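Local coordinates for ankyrin-repeat protein B (Legionella pneumophila, PDB 5K34) that is an F-box effector thought to hijack the host ubiquitin-proteasome system by mimicry, its ankyrin domain, described here, probably binding protein partners, at residues Lys7-Trp11 / Tyr42-Pro48; Ile34-Gln38 / Lys67-Asp71; Gly55-Gln59 / Phe95-Glu99; Tyr58-Asn62 / Gln102-Leu106. All blocks are in the same frame, centred on the assembly; numbering follows the deposited sequence.

Interaction 1: residues Lys7-Trp11 / Tyr42-Pro48; sequences KRELW and YHLNRTP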
loop_
_atom_site.group_PDB
_atom_site.type_symbol
_atom_site.label_atom_id
_atom_site.label_comp_id
_atom_site.label_asym_id
_atom_site.label_seq_id
_atom_site.Cartn_x
_atom_site.Cartn_y
_atom_site.Cartn_z
ATOM N N LYS A 7 -7.684 -9.721 -15.231
ATOM C CA LYS A 7 -6.751 -9.478 -14.133
ATOM C C LYS A 7 -6.348 -8.000 -14.124
ATOM O O LYS A 7 -6.231 -7.406 -13.050
ATOM C CB LYS A 7 -5.497 -10.407 -14.168
ATOM C CG LYS A 7 -5.730 -11.915 -13.863
ATOM C CD LYS A 7 -6.656 -12.186 -12.673
ATOM C CE LYS A 7 -6.953 -13.672 -12.510
ATOM N NZ LYS A 7 -7.677 -13.870 -11.216
ATOM N N ARG A 8 -6.134 -7.388 -15.278
ATOM C CA ARG A 8 -5.772 -5.969 -15.295
ATOM C C ARG A 8 -6.923 -5.103 -14.835
ATOM O O ARG A 8 -6.676 -4.108 -14.104
ATOM C CB ARG A 8 -5.331 -5.573 -16.727
ATOM C CG ARG A 8 -3.950 -6.043 -17.032
ATOM C CD ARG A 8 -3.589 -5.717 -18.476
ATOM N NE ARG A 8 -2.179 -6.037 -18.679
ATOM C CZ ARG A 8 -1.537 -5.858 -19.827
ATOM N NH1 ARG A 8 -2.184 -5.382 -20.884
ATOM N NH2 ARG A 8 -0.252 -6.169 -19.889
ATOM N N GLU A 9 -8.167 -5.396 -15.199
ATOM C CA GLU A 9 -9.311 -4.635 -14.726
ATOM C C GLU A 9 -9.454 -4.773 -13.221
ATOM O O GLU A 9 -9.658 -3.786 -12.518
ATOM C CB GLU A 9 -10.596 -5.086 -15.440
ATOM C CG GLU A 9 -11.903 -4.508 -14.903
ATOM C CD GLU A 9 -13.176 -5.072 -15.561
ATOM O OE1 GLU A 9 -13.135 -6.191 -16.146
ATOM O OE2 GLU A 9 -14.215 -4.369 -15.487
ATOM N N LEU A 10 -9.315 -6.008 -12.701
ATOM C CA LEU A 10 -9.344 -6.213 -11.260
ATOM C C LEU A 10 -8.216 -5.463 -10.564
ATOM O O LEU A 10 -8.473 -4.883 -9.499
ATOM C CB LEU A 10 -9.253 -7.701 -10.914
ATOM C CG LEU A 10 -10.489 -8.586 -11.213
ATOM C CD1 LEU A 10 -10.105 -10.053 -11.053
ATOM C CD2 LEU A 10 -11.616 -8.207 -10.289
ATOM N N TRP A 11 -7.020 -5.493 -11.123
ATOM C CA TRP A 11 -5.898 -4.785 -10.481
ATOM C C TRP A 11 -6.196 -3.278 -10.382
ATOM O O TRP A 11 -5.945 -2.663 -9.340
ATOM C CB TRP A 11 -4.594 -5.009 -11.249
ATOM C CG TRP A 11 -3.422 -4.335 -10.592
ATOM C CD1 TRP A 11 -2.986 -3.051 -10.787
ATOM C CD2 TRP A 11 -2.576 -4.909 -9.608
ATOM N NE1 TRP A 11 -1.905 -2.803 -9.974
ATOM C CE2 TRP A 11 -1.611 -3.929 -9.255
ATOM C CE3 TRP A 11 -2.516 -6.170 -8.992
ATOM C CZ2 TRP A 11 -0.610 -4.178 -8.319
ATOM C CZ3 TRP A 11 -1.515 -6.400 -8.038
ATOM C CH2 TRP A 11 -0.574 -5.425 -7.734
ATOM N N TYR A 42 3.897 -2.771 -16.375
ATOM C CA TYR A 42 2.598 -2.320 -16.864
ATOM C C TYR A 42 1.843 -1.568 -15.743
ATOM O O TYR A 42 1.180 -0.579 -15.970
ATOM C CB TYR A 42 1.748 -3.505 -17.378
ATOM C CG TYR A 42 0.415 -3.062 -17.941
ATOM C CD1 TYR A 42 0.319 -2.496 -19.223
ATOM C CD2 TYR A 42 -0.725 -3.126 -17.170
ATOM C CE1 TYR A 42 -0.908 -2.061 -19.718
ATOM C CE2 TYR A 42 -1.961 -2.697 -17.641
ATOM C CZ TYR A 42 -2.020 -2.162 -18.922
ATOM O OH TYR A 42 -3.259 -1.706 -19.393
ATOM N N HIS A 43 1.990 -2.104 -14.522
ATOM C CA HIS A 43 1.387 -1.507 -13.311
ATOM C C HIS A 43 2.320 -0.506 -12.626
ATOM O O HIS A 43 2.099 -0.169 -11.446
ATOM C CB HIS A 43 0.948 -2.625 -12.390
ATOM C CG HIS A 43 -0.140 -3.463 -12.966
ATOM N ND1 HIS A 43 -1.326 -2.923 -13.441
ATOM C CD2 HIS A 43 -0.226 -4.806 -13.171
ATOM C CE1 HIS A 43 -2.099 -3.896 -13.894
ATOM N NE2 HIS A 43 -1.463 -5.043 -13.731
ATOM N N LEU A 44 3.326 -0.003 -13.361
ATOM C CA LEU A 44 4.237 1.022 -12.890
ATOM C C LEU A 44 5.037 0.575 -11.645
ATOM O O LEU A 44 5.520 1.431 -10.892
ATOM C CB LEU A 44 3.545 2.376 -12.631
ATOM C CG LEU A 44 2.667 2.916 -13.767
ATOM C CD1 LEU A 44 2.054 4.265 -13.380
ATOM C CD2 LEU A 44 3.257 2.861 -15.187
ATOM N N ASN A 45 5.111 -0.752 -11.435
ATOM C CA ASN A 45 5.746 -1.308 -10.238
ATOM C C ASN A 45 5.118 -0.819 -8.919
ATOM O O ASN A 45 5.755 -0.860 -7.871
ATOM C CB ASN A 45 7.277 -1.106 -10.245
ATOM C CG ASN A 45 7.961 -2.113 -11.124
ATOM O OD1 ASN A 45 8.928 -1.712 -11.884
ATOM N ND2 ASN A 45 7.584 -3.317 -11.056
ATOM N N ARG A 46 3.845 -0.430 -8.992
ATOM C CA ARG A 46 3.117 -0.056 -7.777
ATOM C C ARG A 46 2.364 -1.242 -7.204
ATOM O O ARG A 46 2.107 -2.244 -7.883
ATOM C CB ARG A 46 2.114 1.088 -8.080
ATOM C CG ARG A 46 2.694 2.240 -8.901
ATOM C CD ARG A 46 1.813 3.469 -8.840
ATOM N NE ARG A 46 2.129 4.245 -7.646
ATOM C CZ ARG A 46 1.241 4.936 -6.939
ATOM N NH1 ARG A 46 1.642 5.600 -5.857
ATOM N NH2 ARG A 46 -0.055 4.947 -7.274
ATOM N N THR A 47 1.967 -1.124 -5.926
ATOM C CA THR A 47 1.096 -2.136 -5.306
ATOM C C THR A 47 -0.048 -1.411 -4.601
ATOM O O THR A 47 0.023 -0.194 -4.390
ATOM C CB THR A 47 1.855 -2.931 -4.218
ATOM O OG1 THR A 47 2.190 -2.059 -3.134
ATOM C CG2 THR A 47 3.113 -3.623 -4.791
ATOM N N PRO A 48 -1.075 -2.153 -4.160
ATOM C CA PRO A 48 -2.140 -1.537 -3.391
ATOM C C PRO A 48 -1.674 -1.067 -2.030
ATOM O O PRO A 48 -2.371 -0.269 -1.391
ATOM C CB PRO A 48 -3.212 -2.633 -3.281
ATOM C CG PRO A 48 -2.488 -3.906 -3.556
ATOM C CD PRO A 48 -1.420 -3.521 -4.590
#
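Lys7-Trp11 is a full turn of helix, closed by Trp11 N to Lys7 O at 2.8 Å. Tyr42-Pro48 is a loop that bends through a type I' beta turn from His43 to Arg46, with Arg46 N to His43 O at 3.0 Å. Leu44 and Asn45 hold the positive phi angles of that turn. The backbones stay apart: the nearest CA atoms, those of Trp11 and His43, are 8.5 Å from each other. Side chains therefore make most of the contact, largely as flat groups in layers. The Arg8 guanidinium lies flat on the Tyr42 ring, with planes at 6°. Arg8 CZ is 3.6 Å from the Tyr42 ring centroid and almost on the ring normal, a cation-pi stack. One helical turn on, Trp11 stacks face-to-face on His43: the Trp11 five-membered ring and His43 ring centroids are 3.7 Å apart, with planes tilted by 29°. Arg46 O lies at the edge of the indole, near its plane, 3.4 Å from Trp11 CZ2, and Trp11 CH2 touches Pro48 CD at 3.8 Å. The Arg46 side chain turns away to salt bridges with Asp76 and Glu54. Thr47 is the N-cap of helix 48-54. The contact thus joins the first helix of one repeat, 5-19, to the loop leading into the first helix of the next, 48-54. Ile34 also packs on Trp11, and Pro48 reaches Leu14 and Ala18 of helix 5-19.

Interaction 2: residues Ile34-Gln38 / Lys67-Asp71; sequences IDPTQ and KYTFD
This is a contact between the loops that follow the second helices of successive ankyrin repeats. Ile34-Gln38 follows helix 23-30; Lys67 ends helix 58-67, and Tyr68-Asp71 follow it and run on extended. The closest CA atoms are those of Thr37 and Phe70, 5.6 Å apart. Asp35 to Gln38 form a type I beta turn, with a weak bond from Gln38 N to Asp35 O at 3.4 Å. Asp35, chi1 t, closes an Asx turn: its OD1 accepts from Thr37 N at 2.9 Å and from Thr37 OG1 at 2.8 Å. The p rotamer of Thr37 brings OG1 to Asp35 OD1. Tyr68 and Phe70 are both m. Pro36 CG sits over the Tyr68 ring, 3.7 Å from its centroid, and Thr37 CG2 sits over the Phe70 ring, 3.8 Å from its centroid. Both are CH-pi contacts close to the ring normal. Thr37 CG2 also meets Thr69 O at 3.4 Å, and Pro36 CB meets Phe70 CZ at 4.1 Å. Two waters bridge the segments. One lies 3.1 Å from Thr37 O and 3.2 Å from Asp71 N. The other joins the Thr37 hydroxyl, OG1, at 3.2 Å to Thr69 O at 2.9 Å. Leu30 backs Pro36 and Tyr68, and Leu49 packs on Phe70. Such stacking of the loops that follow the second helix of each repeat is characteristic of the ankyrin solenoid.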
loop_
_atom_site.group_PDB
_atom_site.type_symbol
_atom_site.label_atom_id
_atom_site.label_comp_id
_atom_site.label_asym_id
_atom_site.label_seq_id
_atom_site.Cartn_x
_atom_site.Cartn_y
_atom_site.Cartn_z
ATOM N N ILE A 34 -5.808 -12.603 -6.867
ATOM C CA ILE A 34 -4.765 -11.612 -7.117
ATOM C C ILE A 34 -3.788 -11.599 -5.925
ATOM O O ILE A 34 -4.188 -11.475 -4.766
ATOM C CB ILE A 34 -5.412 -10.210 -7.294
ATOM C CG1 ILE A 34 -6.509 -10.192 -8.413
ATOM C CG2 ILE A 34 -4.308 -9.144 -7.366
ATOM C CD1 ILE A 34 -5.969 -10.455 -9.813
ATOM N N ASP A 35 -2.503 -11.687 -6.221
ATOM C CA ASP A 35 -1.450 -11.526 -5.239
ATOM C C ASP A 35 -1.091 -10.029 -5.174
ATOM O O ASP A 35 -0.498 -9.475 -6.131
ATOM C CB ASP A 35 -0.224 -12.368 -5.619
ATOM C CG ASP A 35 0.907 -12.230 -4.641
ATOM O OD1 ASP A 35 0.925 -11.326 -3.762
ATOM O OD2 ASP A 35 1.883 -13.046 -4.709
ATOM N N PRO A 36 -1.439 -9.355 -4.062
ATOM C CA PRO A 36 -1.278 -7.885 -4.061
ATOM C C PRO A 36 0.180 -7.464 -3.945
ATOM O O PRO A 36 0.481 -6.256 -4.042
ATOM C CB PRO A 36 -2.068 -7.473 -2.799
ATOM C CG PRO A 36 -1.903 -8.662 -1.885
ATOM C CD PRO A 36 -1.978 -9.874 -2.790
ATOM N N THR A 37 1.093 -8.399 -3.677
ATOM C CA THR A 37 2.504 -8.047 -3.453
ATOM C C THR A 37 3.314 -8.072 -4.756
ATOM O O THR A 37 4.480 -7.606 -4.742
ATOM C CB THR A 37 3.193 -9.020 -2.442
ATOM O OG1 THR A 37 3.397 -10.302 -3.085
ATOM C CG2 THR A 37 2.361 -9.213 -1.198
ATOM N N GLN A 38 2.750 -8.634 -5.812
ATOM C CA GLN A 38 3.506 -8.784 -7.048
ATOM C C GLN A 38 3.004 -7.784 -8.076
ATOM O O GLN A 38 1.801 -7.586 -8.264
ATOM C CB GLN A 38 3.376 -10.218 -7.569
ATOM C CG GLN A 38 4.001 -11.276 -6.649
ATOM C CD GLN A 38 5.415 -10.934 -6.158
ATOM O OE1 GLN A 38 5.662 -10.755 -4.935
ATOM N NE2 GLN A 38 6.372 -10.882 -7.090
ATOM N N LYS A 67 -1.144 -9.005 6.530
ATOM C CA LYS A 67 -1.696 -10.238 5.975
ATOM C C LYS A 67 -0.851 -10.804 4.854
ATOM O O LYS A 67 -0.927 -12.028 4.580
ATOM C CB LYS A 67 -3.115 -10.008 5.495
ATOM C CG LYS A 67 -4.128 -9.910 6.657
ATOM C CD LYS A 67 -4.320 -11.242 7.404
ATOM C CE LYS A 67 -5.155 -11.051 8.650
ATOM N NZ LYS A 67 -5.073 -12.279 9.494
ATOM N N TYR A 68 -0.008 -10.004 4.207
ATOM C CA TYR A 68 0.782 -10.444 3.066
ATOM C C TYR A 68 2.214 -10.036 3.260
ATOM O O TYR A 68 2.517 -9.142 4.066
ATOM C CB TYR A 68 0.268 -9.794 1.754
ATOM C CG TYR A 68 -1.152 -10.169 1.435
ATOM C CD1 TYR A 68 -1.458 -11.370 0.760
ATOM C CD2 TYR A 68 -2.203 -9.366 1.867
ATOM C CE1 TYR A 68 -2.804 -11.725 0.506
ATOM C CE2 TYR A 68 -3.538 -9.717 1.650
ATOM C CZ TYR A 68 -3.810 -10.909 0.985
ATOM O OH TYR A 68 -5.122 -11.260 0.746
ATOM N N THR A 69 3.126 -10.699 2.592
ATOM C CA THR A 69 4.563 -10.390 2.704
ATOM C C THR A 69 4.992 -9.395 1.650
ATOM O O THR A 69 5.221 -9.752 0.485
ATOM C CB THR A 69 5.439 -11.666 2.624
ATOM O OG1 THR A 69 4.985 -12.564 3.649
ATOM C CG2 THR A 69 6.912 -11.310 2.865
ATOM N N PHE A 70 4.997 -8.124 2.023
ATOM C CA PHE A 70 5.445 -7.042 1.155
ATOM C C PHE A 70 6.891 -6.672 1.465
ATOM O O PHE A 70 7.292 -6.688 2.614
ATOM C CB PHE A 70 4.621 -5.750 1.406
ATOM C CG PHE A 70 3.251 -5.755 0.767
ATOM C CD1 PHE A 70 3.044 -5.279 -0.508
ATOM C CD2 PHE A 70 2.135 -6.230 1.483
ATOM C CE1 PHE A 70 1.786 -5.269 -1.091
ATOM C CE2 PHE A 70 0.876 -6.249 0.915
ATOM C CZ PHE A 70 0.691 -5.763 -0.362
ATOM N N ASP A 71 7.639 -6.295 0.411
ATOM C CA ASP A 71 8.945 -5.697 0.583
ATOM C C ASP A 71 8.734 -4.179 0.776
ATOM O O ASP A 71 8.354 -3.510 -0.192
ATOM C CB ASP A 71 9.805 -5.983 -0.651
ATOM C CG ASP A 71 11.122 -5.261 -0.604
ATOM O OD1 ASP A 71 11.427 -4.483 0.340
ATOM O OD2 ASP A 71 11.894 -5.409 -1.613
HETATM O O HOH W 1 6.363 -6.551 -2.469
HETATM O O HOH W 2 4.907 -12.230 -1.057
#

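Interaction 3: residues Gly55-Gln59 / Phe95-Glu99; sequences GKAYQ and FKDKE. With SO4 (sulfate ion), chain C.
Gly55 comes just after helix 48-54 and leads into Lys56, whose positive phi (61°) ends that helix in a Schellman motif. The CA atoms of Lys56 and Glu99 are the closest across the contact, 7.8 Å apart. Lys56 has chi angles m, t, m, t and reaches across the gap. Its NZ makes a salt bridge with Glu99 OE2 at 3.0 Å. A water reinforces the link, 2.9 Å from Lys56 NZ and 3.0 Å from Glu99 OE1. On the way, Lys56 CD touches Phe95 CE2 at 3.7 Å. Glu99, chi1 m, also accepts from Lys96 N through OE1 at 3.1 Å. Lys96 is the N-cap residue of helix 97-112, so this bond is the Glu99-to-backbone half of a capping box. Ala57 centres an inverse gamma turn and is the N-cap of helix 58-67. Here the short turn between the two helices of an ankyrin repeat faces the start of the last helix, 97-112. Tyr58, chi1 m and chi2 -62°, begins the second helix of that pair. Its OH lies 3.5 Å from Phe95 CE2 and is hydrogen-bonded to Gln89 of helix 82-91. Phe95 has chi1 m and also packs on Gln89. Gln59 is out of reach of the other segment. Its NE2 donates to O4 of a sulfate ion at 2.9 Å, probably picked up from the crystallisation liquor, and its OE1 bonds to Asn21.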
loop_
_atom_site.group_PDB
_atom_site.type_symbol
_atom_site.label_atom_id
_atom_site.label_comp_id
_atom_site.label_asym_id
_atom_site.label_seq_id
_atom_site.Cartn_x
_atom_site.Cartn_y
_atom_site.Cartn_z
ATOM N N GLY A 55 -3.488 7.354 -0.333
ATOM C CA GLY A 55 -4.862 7.753 -0.041
ATOM C C GLY A 55 -5.107 8.003 1.430
ATOM O O GLY A 55 -6.260 8.285 1.786
ATOM N N LYS A 56 -4.086 7.887 2.277
ATOM C CA LYS A 56 -4.246 7.999 3.733
ATOM C C LYS A 56 -5.178 6.943 4.266
ATOM O O LYS A 56 -5.828 7.085 5.319
ATOM C CB LYS A 56 -4.708 9.408 4.151
ATOM C CG LYS A 56 -3.814 10.523 3.622
ATOM C CD LYS A 56 -4.113 11.876 4.222
ATOM C CE LYS A 56 -5.543 12.310 3.979
ATOM N NZ LYS A 56 -5.693 13.721 4.488
ATOM N N ALA A 57 -5.214 5.799 3.575
ATOM C CA ALA A 57 -6.082 4.668 3.932
ATOM C C ALA A 57 -5.287 3.759 4.865
ATOM O O ALA A 57 -4.941 2.629 4.532
ATOM C CB ALA A 57 -6.521 3.940 2.640
ATOM N N TYR A 58 -4.989 4.280 6.065
ATOM C CA TYR A 58 -3.979 3.619 6.885
ATOM C C TYR A 58 -4.431 2.279 7.463
ATOM O O TYR A 58 -3.608 1.394 7.637
ATOM C CB TYR A 58 -3.406 4.578 7.956
ATOM C CG TYR A 58 -2.740 5.770 7.329
ATOM C CD1 TYR A 58 -1.630 5.627 6.488
ATOM C CD2 TYR A 58 -3.181 7.041 7.577
ATOM C CE1 TYR A 58 -1.016 6.716 5.888
ATOM C CE2 TYR A 58 -2.556 8.159 7.008
ATOM C CZ TYR A 58 -1.505 7.979 6.164
ATOM O OH TYR A 58 -0.960 9.105 5.579
ATOM N N GLN A 59 -5.734 2.130 7.696
ATOM C CA GLN A 59 -6.218 0.804 8.155
ATOM C C GLN A 59 -6.086 -0.268 7.043
ATOM O O GLN A 59 -5.644 -1.374 7.381
ATOM C CB GLN A 59 -7.648 0.864 8.673
ATOM C CG GLN A 59 -7.886 1.912 9.771
ATOM C CD GLN A 59 -8.484 3.193 9.245
ATOM O OE1 GLN A 59 -7.984 3.754 8.238
ATOM N NE2 GLN A 59 -9.556 3.672 9.851
ATOM N N PHE A 95 0.129 17.353 6.752
ATOM C CA PHE A 95 -0.348 16.234 7.564
ATOM C C PHE A 95 -0.502 16.592 9.041
ATOM O O PHE A 95 0.351 17.285 9.610
ATOM C CB PHE A 95 0.584 15.024 7.384
ATOM C CG PHE A 95 0.353 14.326 6.092
ATOM C CD1 PHE A 95 0.842 14.831 4.895
ATOM C CD2 PHE A 95 -0.323 13.107 6.054
ATOM C CE1 PHE A 95 0.601 14.203 3.643
ATOM C CE2 PHE A 95 -0.539 12.491 4.847
ATOM C CZ PHE A 95 -0.097 12.999 3.642
ATOM N N LYS A 96 -1.605 16.153 9.611
ATOM C CA LYS A 96 -1.963 16.455 10.984
ATOM C C LYS A 96 -1.360 15.432 11.965
ATOM O O LYS A 96 -0.969 14.307 11.531
ATOM C CB LYS A 96 -3.500 16.513 11.129
ATOM C CG LYS A 96 -3.977 16.503 12.580
ATOM C CD LYS A 96 -5.439 16.126 12.786
ATOM C CE LYS A 96 -5.615 15.339 14.080
ATOM N NZ LYS A 96 -4.525 15.531 15.077
ATOM N N ASP A 97 -1.311 15.765 13.261
ATOM C CA ASP A 97 -0.770 14.906 14.313
ATOM C C ASP A 97 -1.312 13.455 14.248
ATOM O O ASP A 97 -0.518 12.543 14.362
ATOM C CB ASP A 97 -1.079 15.436 15.721
ATOM C CG ASP A 97 -0.381 16.771 16.068
ATOM O OD1 ASP A 97 0.537 17.191 15.347
ATOM O OD2 ASP A 97 -0.738 17.320 17.143
ATOM N N LYS A 98 -2.621 13.306 14.072
ATOM C CA LYS A 98 -3.247 11.980 14.140
ATOM C C LYS A 98 -2.775 11.123 12.973
ATOM O O LYS A 98 -2.527 9.915 13.113
ATOM C CB LYS A 98 -4.759 12.123 14.003
ATOM C CG LYS A 98 -5.547 11.000 14.673
ATOM C CD LYS A 98 -7.040 11.083 14.301
ATOM C CE LYS A 98 -7.843 11.814 15.363
ATOM N NZ LYS A 98 -8.145 10.991 16.567
ATOM N N GLU A 99 -2.656 11.750 11.812
ATOM C CA GLU A 99 -2.142 11.079 10.633
ATOM C C GLU A 99 -0.659 10.763 10.788
ATOM O O GLU A 99 -0.216 9.653 10.464
ATOM C CB GLU A 99 -2.345 11.920 9.385
ATOM C CG GLU A 99 -3.813 12.025 8.963
ATOM C CD GLU A 99 -4.071 13.203 7.988
ATOM O OE1 GLU A 99 -3.234 14.186 7.896
ATOM O OE2 GLU A 99 -5.162 13.212 7.355
HETATM S S SO4 C . -11.678 6.538 7.292
HETATM O O1 SO4 C . -13.112 6.878 7.595
HETATM O O2 SO4 C . -11.519 6.132 5.811
HETATM O O3 SO4 C . -10.775 7.672 7.649
HETATM O O4 SO4 C . -11.155 5.487 8.207
HETATM O O HOH W 3 -3.970 15.827 5.556
#

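Interaction 4: residues Tyr58-Asn62 / Gln102-Leu106; sequences YQTAN and QIRAL. With SO4 (sulfate ion), chain C.
Tyr58 and Leu106 carry most of this buried helix-to-helix contact, with Gln102 third. The two helical segments run nearly parallel, at 11° between their N-to-C directions, and their axes are 11.1 Å apart. The register is set by the CA pairs Tyr58 to Gln102 at 7.1 Å and Asn62 to Leu106 at 7.3 Å. Each segment has its own i to i+4 bond: Asn62 N to Tyr58 O at 2.9 Å, and Leu106 N to Gln102 O at 3.0 Å. The axis spacing is bridged by side chains, chiefly Tyr58 and Leu106. Tyr58 has chi1 m and chi2 -62°. Tyr58 CB meets Gln102 CG at 3.3 Å, Tyr58 CD1 meets Leu106 CD1 at 3.7 Å, and Tyr58 CZ meets Ile103 CG1 at 3.7 Å. The Tyr58 OH is hydrogen-bonded to Gln89 of helix 82-91. Leu106, chi1 m and chi2 t, points toward helix 58-67. Its CD1 also reaches Ala61 CB at 4.4 Å, while its CD2 lies against the Asn62 side-chain amide. Gln102, chi1 t and chi2 p, covers the contact near Tyr58 with its CG. This is the parallel packing of second helices from neighbouring repeats in an ankyrin stack, with helix 97-112 as the last layer. Helix 82-91 lies alongside, with Leu86 on Leu106 and Leu90 on Ile103, and helix 48-54 backs Ala61 through Leu49 and Ala52.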
loop_
_atom_site.group_PDB
_atom_site.type_symbol
_atom_site.label_atom_id
_atom_site.label_comp_id
_atom_site.label_asym_id
_atom_site.label_seq_id
_atom_site.Cartn_x
_atom_site.Cartn_y
_atom_site.Cartn_z
ATOM N N TYR A 58 -4.989 4.280 6.065
ATOM C CA TYR A 58 -3.979 3.619 6.885
ATOM C C TYR A 58 -4.431 2.279 7.463
ATOM O O TYR A 58 -3.608 1.394 7.637
ATOM C CB TYR A 58 -3.406 4.578 7.956
ATOM C CG TYR A 58 -2.740 5.770 7.329
ATOM C CD1 TYR A 58 -1.630 5.627 6.488
ATOM C CD2 TYR A 58 -3.181 7.041 7.577
ATOM C CE1 TYR A 58 -1.016 6.716 5.888
ATOM C CE2 TYR A 58 -2.556 8.159 7.008
ATOM C CZ TYR A 58 -1.505 7.979 6.164
ATOM O OH TYR A 58 -0.960 9.105 5.579
ATOM N N GLN A 59 -5.734 2.130 7.696
ATOM C CA GLN A 59 -6.218 0.804 8.155
ATOM C C GLN A 59 -6.086 -0.268 7.043
ATOM O O GLN A 59 -5.644 -1.374 7.381
ATOM C CB GLN A 59 -7.648 0.864 8.673
ATOM C CG GLN A 59 -7.886 1.912 9.771
ATOM C CD GLN A 59 -8.484 3.193 9.245
ATOM O OE1 GLN A 59 -7.984 3.754 8.238
ATOM N NE2 GLN A 59 -9.556 3.672 9.851
ATOM N N THR A 60 -6.329 0.102 5.823
ATOM C CA THR A 60 -6.136 -0.812 4.720
ATOM C C THR A 60 -4.638 -1.126 4.549
ATOM O O THR A 60 -4.256 -2.257 4.309
ATOM C CB THR A 60 -6.750 -0.240 3.437
ATOM O OG1 THR A 60 -8.172 -0.184 3.596
ATOM C CG2 THR A 60 -6.440 -1.125 2.208
ATOM N N ALA A 61 -3.792 -0.110 4.671
ATOM C CA ALA A 61 -2.334 -0.331 4.588
ATOM C C ALA A 61 -1.865 -1.300 5.671
ATOM O O ALA A 61 -1.073 -2.199 5.421
ATOM C CB ALA A 61 -1.583 0.981 4.719
ATOM N N ASN A 62 -2.354 -1.104 6.909
ATOM C CA ASN A 62 -2.038 -1.992 8.014
ATOM C C ASN A 62 -2.480 -3.418 7.732
ATOM O O ASN A 62 -1.726 -4.376 7.945
ATOM C CB ASN A 62 -2.638 -1.502 9.326
ATOM C CG ASN A 62 -1.789 -0.468 10.052
ATOM O OD1 ASN A 62 -2.089 0.758 10.086
ATOM N ND2 ASN A 62 -0.714 -0.932 10.644
ATOM N N GLN A 102 0.025 7.719 12.922
ATOM C CA GLN A 102 -0.219 6.475 12.129
ATOM C C GLN A 102 0.900 6.189 11.125
ATOM O O GLN A 102 1.317 5.014 10.927
ATOM C CB GLN A 102 -1.536 6.493 11.404
ATOM C CG GLN A 102 -1.707 5.182 10.664
ATOM C CD GLN A 102 -1.607 3.938 11.564
ATOM O OE1 GLN A 102 -0.632 3.067 11.512
ATOM N NE2 GLN A 102 -2.645 3.819 12.373
ATOM N N ILE A 103 1.426 7.275 10.529
ATOM C CA ILE A 103 2.510 7.149 9.571
ATOM C C ILE A 103 3.765 6.636 10.273
ATOM O O ILE A 103 4.416 5.681 9.802
ATOM C CB ILE A 103 2.760 8.517 8.889
ATOM C CG1 ILE A 103 1.619 8.849 7.964
ATOM C CG2 ILE A 103 4.086 8.500 8.140
ATOM C CD1 ILE A 103 1.533 10.356 7.615
ATOM N N ARG A 104 4.075 7.234 11.406
ATOM C CA ARG A 104 5.216 6.829 12.158
ATOM C C ARG A 104 5.147 5.367 12.589
ATOM O O ARG A 104 6.142 4.617 12.541
ATOM C CB ARG A 104 5.355 7.771 13.369
ATOM C CG ARG A 104 6.141 9.045 13.123
ATOM C CD ARG A 104 6.544 9.850 14.409
ATOM N NE ARG A 104 7.236 11.120 14.042
ATOM C CZ ARG A 104 6.670 12.326 13.904
ATOM N NH1 ARG A 104 5.381 12.498 14.144
ATOM N NH2 ARG A 104 7.410 13.385 13.540
ATOM N N ALA A 105 3.972 4.936 13.035
ATOM C CA ALA A 105 3.787 3.547 13.464
ATOM C C ALA A 105 3.992 2.573 12.285
ATOM O O ALA A 105 4.586 1.494 12.483
ATOM C CB ALA A 105 2.407 3.377 14.070
ATOM N N LEU A 106 3.518 2.939 11.100
ATOM C CA LEU A 106 3.721 2.090 9.914
ATOM C C LEU A 106 5.206 2.071 9.505
ATOM O O LEU A 106 5.697 0.968 9.186
ATOM C CB LEU A 106 2.840 2.565 8.755
ATOM C CG LEU A 106 1.401 2.168 8.801
ATOM C CD1 LEU A 106 0.518 3.029 7.931
ATOM C CD2 LEU A 106 1.237 0.695 8.395
HETATM S S SO4 C . -11.678 6.538 7.292
HETATM O O1 SO4 C . -13.112 6.878 7.595
HETATM O O2 SO4 C . -11.519 6.132 5.811
HETATM O O3 SO4 C . -10.775 7.672 7.649
HETATM O O4 SO4 C . -11.155 5.487 8.207
#

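The four contacts follow the ankyrin stack from its N-terminal helix to its last one. Interactions 1 and 2 have centres 12 Å apart and touch: Trp11 CH2 lies 3.3 Å from Gln38 O, and Pro48 CD lies 3.4 Å from Pro36 O. Interactions 3 and 4 are closer, with centres 7 Å apart. They share Tyr58 and Gln59 and join the same two helices, 58-67 and 97-112; Phe95 CD2 meets Ile103 CD1 at 3.7 Å. Interactions 1 and 3 lie on opposite sides of the chain's centre, their centres 23 Å apart. Interactions 2 and 4 are about 16 Å apart between centres. The sulfate touches interactions 3 and 4 through Gln59.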